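Local coordinates for amidohydrolase family protein (Acinetobacter baumannii, PDB 4I6K) that probably hydrolyses the lactone ring of 2-pyrone-4,6-dicarboxylic acid, as a member of the amidohydrolase family, at residues V102-K115 with D138-W151. Numbering follows the deposited sequence.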
loop_
_atom_site.group_PDB
_atom_site.type_symbol
_atom_site.label_atom_id
_atom_site.label_comp_id
_atom_site.label_asym_id
_atom_site.label_seq_id
_atom_site.Cartn_x
_atom_site.Cartn_y
_atom_site.Cartn_z
ATOM N N VAL A 102 -0.684 3.991 -13.484
ATOM C CA VAL A 102 -1.026 4.210 -14.883
ATOM C C VAL A 102 -1.729 5.536 -15.038
ATOM O O VAL A 102 -2.323 6.027 -14.097
ATOM C CB VAL A 102 -1.992 3.128 -15.388
ATOM C CG1 VAL A 102 -1.355 1.751 -15.304
ATOM C CG2 VAL A 102 -3.267 3.171 -14.575
ATOM N N GLN A 103 -1.642 6.122 -16.228
ATOM C CA GLN A 103 -2.446 7.291 -16.595
ATOM C C GLN A 103 -3.918 6.926 -16.481
ATOM O O GLN A 103 -4.303 5.838 -16.900
ATOM C CB GLN A 103 -2.159 7.672 -18.049
ATOM C CG GLN A 103 -0.716 8.032 -18.334
ATOM C CD GLN A 103 -0.325 9.344 -17.687
ATOM O OE1 GLN A 103 -1.015 9.834 -16.794
ATOM N NE2 GLN A 103 0.782 9.923 -18.137
ATOM N N HIS A 104 -4.756 7.816 -15.950
ATOM C CA HIS A 104 -6.176 7.496 -15.873
ATOM C C HIS A 104 -6.807 7.403 -17.266
ATOM O O HIS A 104 -7.966 7.007 -17.404
ATOM C CB HIS A 104 -6.946 8.464 -14.978
ATOM C CG HIS A 104 -7.057 9.852 -15.527
ATOM N ND1 HIS A 104 -6.181 10.862 -15.185
ATOM C CD2 HIS A 104 -7.955 10.407 -16.375
ATOM C CE1 HIS A 104 -6.527 11.973 -15.812
ATOM N NE2 HIS A 104 -7.599 11.723 -16.541
ATOM N N THR A 105 -6.032 7.729 -18.299
ATOM C CA THR A 105 -6.528 7.630 -19.677
ATOM C C THR A 105 -6.085 6.341 -20.375
ATOM O O THR A 105 -6.406 6.111 -21.543
ATOM C CB THR A 105 -6.090 8.819 -20.529
ATOM O OG1 THR A 105 -4.657 8.931 -20.488
ATOM C CG2 THR A 105 -6.733 10.099 -20.010
ATOM N N THR A 106 -5.347 5.500 -19.660
ATOM C CA THR A 106 -5.002 4.201 -20.196
ATOM C C THR A 106 -6.288 3.540 -20.674
ATOM O O THR A 106 -7.343 3.712 -20.075
ATOM C CB THR A 106 -4.328 3.314 -19.133
ATOM O OG1 THR A 106 -3.307 4.064 -18.473
ATOM C CG2 THR A 106 -3.692 2.099 -19.781
ATOM N N THR A 107 -6.199 2.771 -21.747
ATOM C CA THR A 107 -7.380 2.124 -22.292
ATOM C C THR A 107 -7.683 0.839 -21.553
ATOM O O THR A 107 -6.784 0.191 -21.016
ATOM C CB THR A 107 -7.196 1.809 -23.772
ATOM O OG1 THR A 107 -6.013 1.018 -23.938
ATOM C CG2 THR A 107 -7.055 3.105 -24.560
ATOM N N PHE A 108 -8.960 0.473 -21.532
ATOM C CA PHE A 108 -9.379 -0.767 -20.901
ATOM C C PHE A 108 -8.480 -1.915 -21.353
ATOM O O PHE A 108 -7.989 -2.702 -20.527
ATOM C CB PHE A 108 -10.831 -1.090 -21.235
ATOM C CG PHE A 108 -11.330 -2.361 -20.593
ATOM C CD1 PHE A 108 -11.640 -2.396 -19.235
ATOM C CD2 PHE A 108 -11.488 -3.519 -21.340
ATOM C CE1 PHE A 108 -12.094 -3.566 -18.634
ATOM C CE2 PHE A 108 -11.945 -4.694 -20.752
ATOM C CZ PHE A 108 -12.252 -4.716 -19.395
ATOM N N ASN A 109 -8.255 -2.015 -22.661
ATOM C CA ASN A 109 -7.472 -3.130 -23.151
ATOM C C ASN A 109 -6.105 -3.218 -22.495
ATOM O O ASN A 109 -5.678 -4.301 -22.098
ATOM C CB ASN A 109 -7.288 -3.107 -24.660
ATOM C CG ASN A 109 -6.311 -4.175 -25.112
ATOM O OD1 ASN A 109 -5.183 -3.873 -25.501
ATOM N ND2 ASN A 109 -6.715 -5.439 -24.992
ATOM N N GLU A 110 -5.416 -2.081 -22.408
ATOM C CA GLU A 110 -4.094 -2.019 -21.790
ATOM C C GLU A 110 -4.169 -2.560 -20.360
ATOM O O GLU A 110 -3.416 -3.460 -19.981
ATOM C CB GLU A 110 -3.595 -0.579 -21.802
ATOM C CG GLU A 110 -2.078 -0.428 -21.771
ATOM C CD GLU A 110 -1.392 -1.024 -22.998
ATOM O OE1 GLU A 110 -1.299 -2.269 -23.079
ATOM O OE2 GLU A 110 -0.930 -0.248 -23.869
ATOM N N LEU A 111 -5.111 -2.024 -19.586
ATOM C CA LEU A 111 -5.387 -2.514 -18.230
ATOM C C LEU A 111 -5.622 -4.014 -18.190
ATOM O O LEU A 111 -5.099 -4.715 -17.322
ATOM C CB LEU A 111 -6.619 -1.820 -17.661
ATOM C CG LEU A 111 -6.676 -0.300 -17.754
ATOM C CD1 LEU A 111 -8.002 0.177 -17.201
ATOM C CD2 LEU A 111 -5.526 0.318 -16.993
ATOM N N VAL A 112 -6.435 -4.511 -19.115
ATOM C CA VAL A 112 -6.646 -5.952 -19.209
ATOM C C VAL A 112 -5.298 -6.659 -19.346
ATOM O O VAL A 112 -5.090 -7.736 -18.788
ATOM C CB VAL A 112 -7.533 -6.320 -20.412
ATOM C CG1 VAL A 112 -7.618 -7.831 -20.564
ATOM C CG2 VAL A 112 -8.914 -5.696 -20.256
ATOM N N ASN A 113 -4.382 -6.037 -20.084
ATOM C CA ASN A 113 -3.068 -6.634 -20.305
ATOM C C ASN A 113 -2.220 -6.685 -19.038
ATOM O O ASN A 113 -1.588 -7.707 -18.742
ATOM C CB ASN A 113 -2.332 -5.937 -21.446
ATOM C CG ASN A 113 -2.619 -6.580 -22.800
ATOM O OD1 ASN A 113 -3.771 -6.694 -23.222
ATOM N ND2 ASN A 113 -1.568 -7.006 -23.484
ATOM N N LEU A 114 -2.216 -5.588 -18.284
ATOM C CA LEU A 114 -1.553 -5.586 -16.986
ATOM C C LEU A 114 -2.168 -6.641 -16.088
ATOM O O LEU A 114 -1.449 -7.356 -15.384
ATOM C CB LEU A 114 -1.623 -4.205 -16.331
ATOM C CG LEU A 114 -0.868 -3.157 -17.154
ATOM C CD1 LEU A 114 -1.310 -1.762 -16.781
ATOM C CD2 LEU A 114 0.659 -3.325 -17.019
ATOM N N LYS A 115 -3.496 -6.755 -16.117
ATOM C CA LYS A 115 -4.164 -7.758 -15.297
ATOM C C LYS A 115 -3.588 -9.132 -15.624
ATOM O O LYS A 115 -3.325 -9.933 -14.732
ATOM C CB LYS A 115 -5.681 -7.754 -15.523
ATOM C CG LYS A 115 -6.453 -8.820 -14.708
ATOM C CD LYS A 115 -7.974 -8.581 -14.786
ATOM C CE LYS A 115 -8.782 -9.602 -13.994
ATOM N NZ LYS A 115 -8.783 -9.312 -12.538
ATOM N N ASP A 138 -13.744 11.499 -17.381
ATOM C CA ASP A 138 -12.572 10.672 -17.681
ATOM C C ASP A 138 -12.131 9.831 -16.480
ATOM O O ASP A 138 -11.726 8.685 -16.635
ATOM C CB ASP A 138 -11.425 11.565 -18.137
ATOM C CG ASP A 138 -11.301 12.815 -17.284
ATOM O OD1 ASP A 138 -12.340 13.266 -16.758
ATOM O OD2 ASP A 138 -10.179 13.347 -17.135
ATOM N N TRP A 139 -12.195 10.410 -15.285
ATOM C CA TRP A 139 -11.861 9.677 -14.067
ATOM C C TRP A 139 -12.871 8.590 -13.778
ATOM O O TRP A 139 -12.496 7.474 -13.426
ATOM C CB TRP A 139 -11.733 10.611 -12.863
ATOM C CG TRP A 139 -10.322 11.046 -12.693
ATOM C CD1 TRP A 139 -9.791 12.260 -13.017
ATOM C CD2 TRP A 139 -9.241 10.251 -12.203
ATOM N NE1 TRP A 139 -8.446 12.277 -12.738
ATOM C CE2 TRP A 139 -8.080 11.054 -12.244
ATOM C CE3 TRP A 139 -9.140 8.938 -11.730
ATOM C CZ2 TRP A 139 -6.835 10.591 -11.826
ATOM C CZ3 TRP A 139 -7.906 8.476 -11.315
ATOM C CH2 TRP A 139 -6.767 9.304 -11.360
ATOM N N GLN A 140 -14.150 8.931 -13.932
ATOM C CA GLN A 140 -15.236 7.983 -13.730
ATOM C C GLN A 140 -15.092 6.797 -14.678
ATOM O O GLN A 140 -15.356 5.649 -14.305
ATOM C CB GLN A 140 -16.595 8.658 -13.943
ATOM C CG GLN A 140 -16.875 9.831 -13.016
ATOM C CD GLN A 140 -18.335 10.268 -13.042
ATOM O OE1 GLN A 140 -18.939 10.426 -14.109
ATOM N NE2 GLN A 140 -18.911 10.461 -11.864
ATOM N N LYS A 141 -14.670 7.073 -15.909
ATOM C CA LYS A 141 -14.540 5.994 -16.880
ATOM C C LYS A 141 -13.418 5.024 -16.519
ATOM O O LYS A 141 -13.603 3.804 -16.520
ATOM C CB LYS A 141 -14.342 6.527 -18.294
ATOM C CG LYS A 141 -14.665 5.462 -19.323
ATOM C CD LYS A 141 -15.816 4.608 -18.779
ATOM C CE LYS A 141 -15.586 3.121 -19.003
ATOM N NZ LYS A 141 -16.111 2.308 -17.864
ATOM N N PHE A 142 -12.245 5.578 -16.241
ATOM C CA PHE A 142 -11.133 4.793 -15.728
ATOM C C PHE A 142 -11.625 3.927 -14.581
ATOM O O PHE A 142 -11.446 2.712 -14.577
ATOM C CB PHE A 142 -10.041 5.728 -15.215
ATOM C CG PHE A 142 -8.862 5.013 -14.634
ATOM C CD1 PHE A 142 -8.526 5.174 -13.310
ATOM C CD2 PHE A 142 -8.099 4.173 -15.416
ATOM C CE1 PHE A 142 -7.444 4.522 -12.783
ATOM C CE2 PHE A 142 -7.026 3.521 -14.892
ATOM C CZ PHE A 142 -6.695 3.691 -13.577
ATOM N N LEU A 143 -12.265 4.573 -13.610
ATOM C CA LEU A 143 -12.663 3.908 -12.379
ATOM C C LEU A 143 -13.688 2.823 -12.598
ATOM O O LEU A 143 -13.614 1.786 -11.965
ATOM C CB LEU A 143 -13.180 4.917 -11.366
ATOM C CG LEU A 143 -12.073 5.792 -10.798
ATOM C CD1 LEU A 143 -12.674 6.923 -10.005
ATOM C CD2 LEU A 143 -11.104 4.962 -9.942
ATOM N N ARG A 144 -14.652 3.059 -13.484
ATOM C CA ARG A 144 -15.605 2.003 -13.824
ATOM C C ARG A 144 -14.876 0.805 -14.424
ATOM O O ARG A 144 -15.245 -0.349 -14.202
ATOM C CB ARG A 144 -16.673 2.530 -14.775
ATOM C CG ARG A 144 -17.674 3.442 -14.091
ATOM C CD ARG A 144 -18.286 2.746 -12.898
ATOM N NE ARG A 144 -18.949 3.672 -11.977
ATOM C CZ ARG A 144 -19.597 3.288 -10.879
ATOM N NH1 ARG A 144 -20.172 4.189 -10.078
ATOM N NH2 ARG A 144 -19.670 1.991 -10.585
ATOM N N ASN A 145 -13.814 1.083 -15.173
ATOM C CA ASN A 145 -12.997 0.012 -15.731
ATOM C C ASN A 145 -12.286 -0.829 -14.672
ATOM O O ASN A 145 -12.342 -2.059 -14.715
ATOM C CB ASN A 145 -11.989 0.577 -16.719
ATOM C CG ASN A 145 -12.615 0.917 -18.044
ATOM O OD1 ASN A 145 -13.505 0.211 -18.526
ATOM N ND2 ASN A 145 -12.150 1.997 -18.652
ATOM N N VAL A 146 -11.615 -0.155 -13.735
ATOM C CA VAL A 146 -10.993 -0.812 -12.588
ATOM C C VAL A 146 -12.018 -1.662 -11.824
ATOM O O VAL A 146 -11.747 -2.799 -11.439
ATOM C CB VAL A 146 -10.341 0.222 -11.598
ATOM C CG1 VAL A 146 -9.662 -0.489 -10.408
ATOM C CG2 VAL A 146 -9.329 1.088 -12.303
ATOM N N GLU A 147 -13.183 -1.084 -11.565
ATOM C CA GLU A 147 -14.261 -1.826 -10.914
ATOM C C GLU A 147 -14.578 -3.134 -11.668
ATOM O O GLU A 147 -14.657 -4.207 -11.070
ATOM C CB GLU A 147 -15.490 -0.943 -10.860
ATOM C CG GLU A 147 -16.652 -1.482 -10.073
ATOM C CD GLU A 147 -17.813 -0.513 -10.111
ATOM O OE1 GLU A 147 -18.022 0.121 -11.166
ATOM O OE2 GLU A 147 -18.507 -0.367 -9.091
ATOM N N SER A 148 -14.737 -3.028 -12.985
ATOM C CA SER A 148 -15.020 -4.176 -13.840
ATOM C C SER A 148 -13.961 -5.247 -13.739
ATOM O O SER A 148 -14.256 -6.427 -13.891
ATOM C CB SER A 148 -15.109 -3.722 -15.291
ATOM O OG SER A 148 -15.814 -2.496 -15.351
ATOM N N LEU A 149 -12.725 -4.831 -13.491
ATOM C CA LEU A 149 -11.603 -5.760 -13.473
ATOM C C LEU A 149 -11.379 -6.401 -12.107
ATOM O O LEU A 149 -10.481 -7.234 -11.948
ATOM C CB LEU A 149 -10.330 -5.060 -13.932
ATOM C CG LEU A 149 -10.297 -4.705 -15.420
ATOM C CD1 LEU A 149 -9.114 -3.782 -15.723
ATOM C CD2 LEU A 149 -10.235 -5.975 -16.267
ATOM N N ASN A 150 -12.189 -6.022 -11.125
ATOM C CA ASN A 150 -12.069 -6.608 -9.794
ATOM C C ASN A 150 -10.772 -6.184 -9.152
ATOM O O ASN A 150 -10.319 -6.784 -8.185
ATOM C CB ASN A 150 -12.099 -8.124 -9.865
ATOM C CG ASN A 150 -13.403 -8.697 -9.393
ATOM O OD1 ASN A 150 -14.459 -8.066 -9.523
ATOM N ND2 ASN A 150 -13.346 -9.903 -8.831
ATOM N N TRP A 151 -10.172 -5.146 -9.717
ATOM C CA TRP A 151 -8.956 -4.582 -9.188
ATOM C C TRP A 151 -9.269 -3.785 -7.949
ATOM O O TRP A 151 -10.386 -3.315 -7.776
ATOM C CB TRP A 151 -8.365 -3.649 -10.230
ATOM C CG TRP A 151 -7.432 -4.336 -11.117
ATOM C CD1 TRP A 151 -7.197 -5.678 -11.173
ATOM C CD2 TRP A 151 -6.599 -3.733 -12.109
ATOM N NE1 TRP A 151 -6.255 -5.946 -12.135
ATOM C CE2 TRP A 151 -5.874 -4.769 -12.729
ATOM C CE3 TRP A 151 -6.391 -2.412 -12.530
ATOM C CZ2 TRP A 151 -4.947 -4.529 -13.750
ATOM C CZ3 TRP A 151 -5.468 -2.171 -13.543
ATOM C CH2 TRP A 151 -4.764 -3.225 -14.146
HETATM O O HOH W 1 -6.365 -8.796 -11.105
#
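Lys-115 NZ reaches Leu-149 O at 2.7 Å, in the plane of that carbonyl, and also donates to a water that accepts a weak bond from Trp-151 NE1. An extended chain bent only at chi4 (79°) turns the ammonium onto this carbonyl, just before Asn-150, whose positive phi belongs to the Schellman motif ending helix 138-148. On the way, Lys-115 CD lies 3.8 Å from Leu-149 CD2, the two side chains running past each other in opposite directions. Leu-111 CB meets Leu-149 CD1, while Leu-114 CB comes to the edge of the Trp-151 indole at CH2, 3.9 Å away. At the other end, the His-104 imidazole stacks face-to-face on the five-membered ring of Trp-139, planes 25° apart, and His-104 CB sits over the six-membered ring. His-104 NE2 also donates to Asp-138 OD2 (3.1 Å), a bent bond that meets the carboxylate from above its plane. Beside this stack Phe-142 takes His-104 CA over one ring face and Val-102 CG2 at CZ, 3.6 Å away. Trp-151 and Leu-114 both touch Ile-119 of the intervening strand 119-125, and the order helix 108-115, strand, helix 137-148 makes these successive outer helices of the parallel beta/alpha barrel characteristic of amidohydrolases.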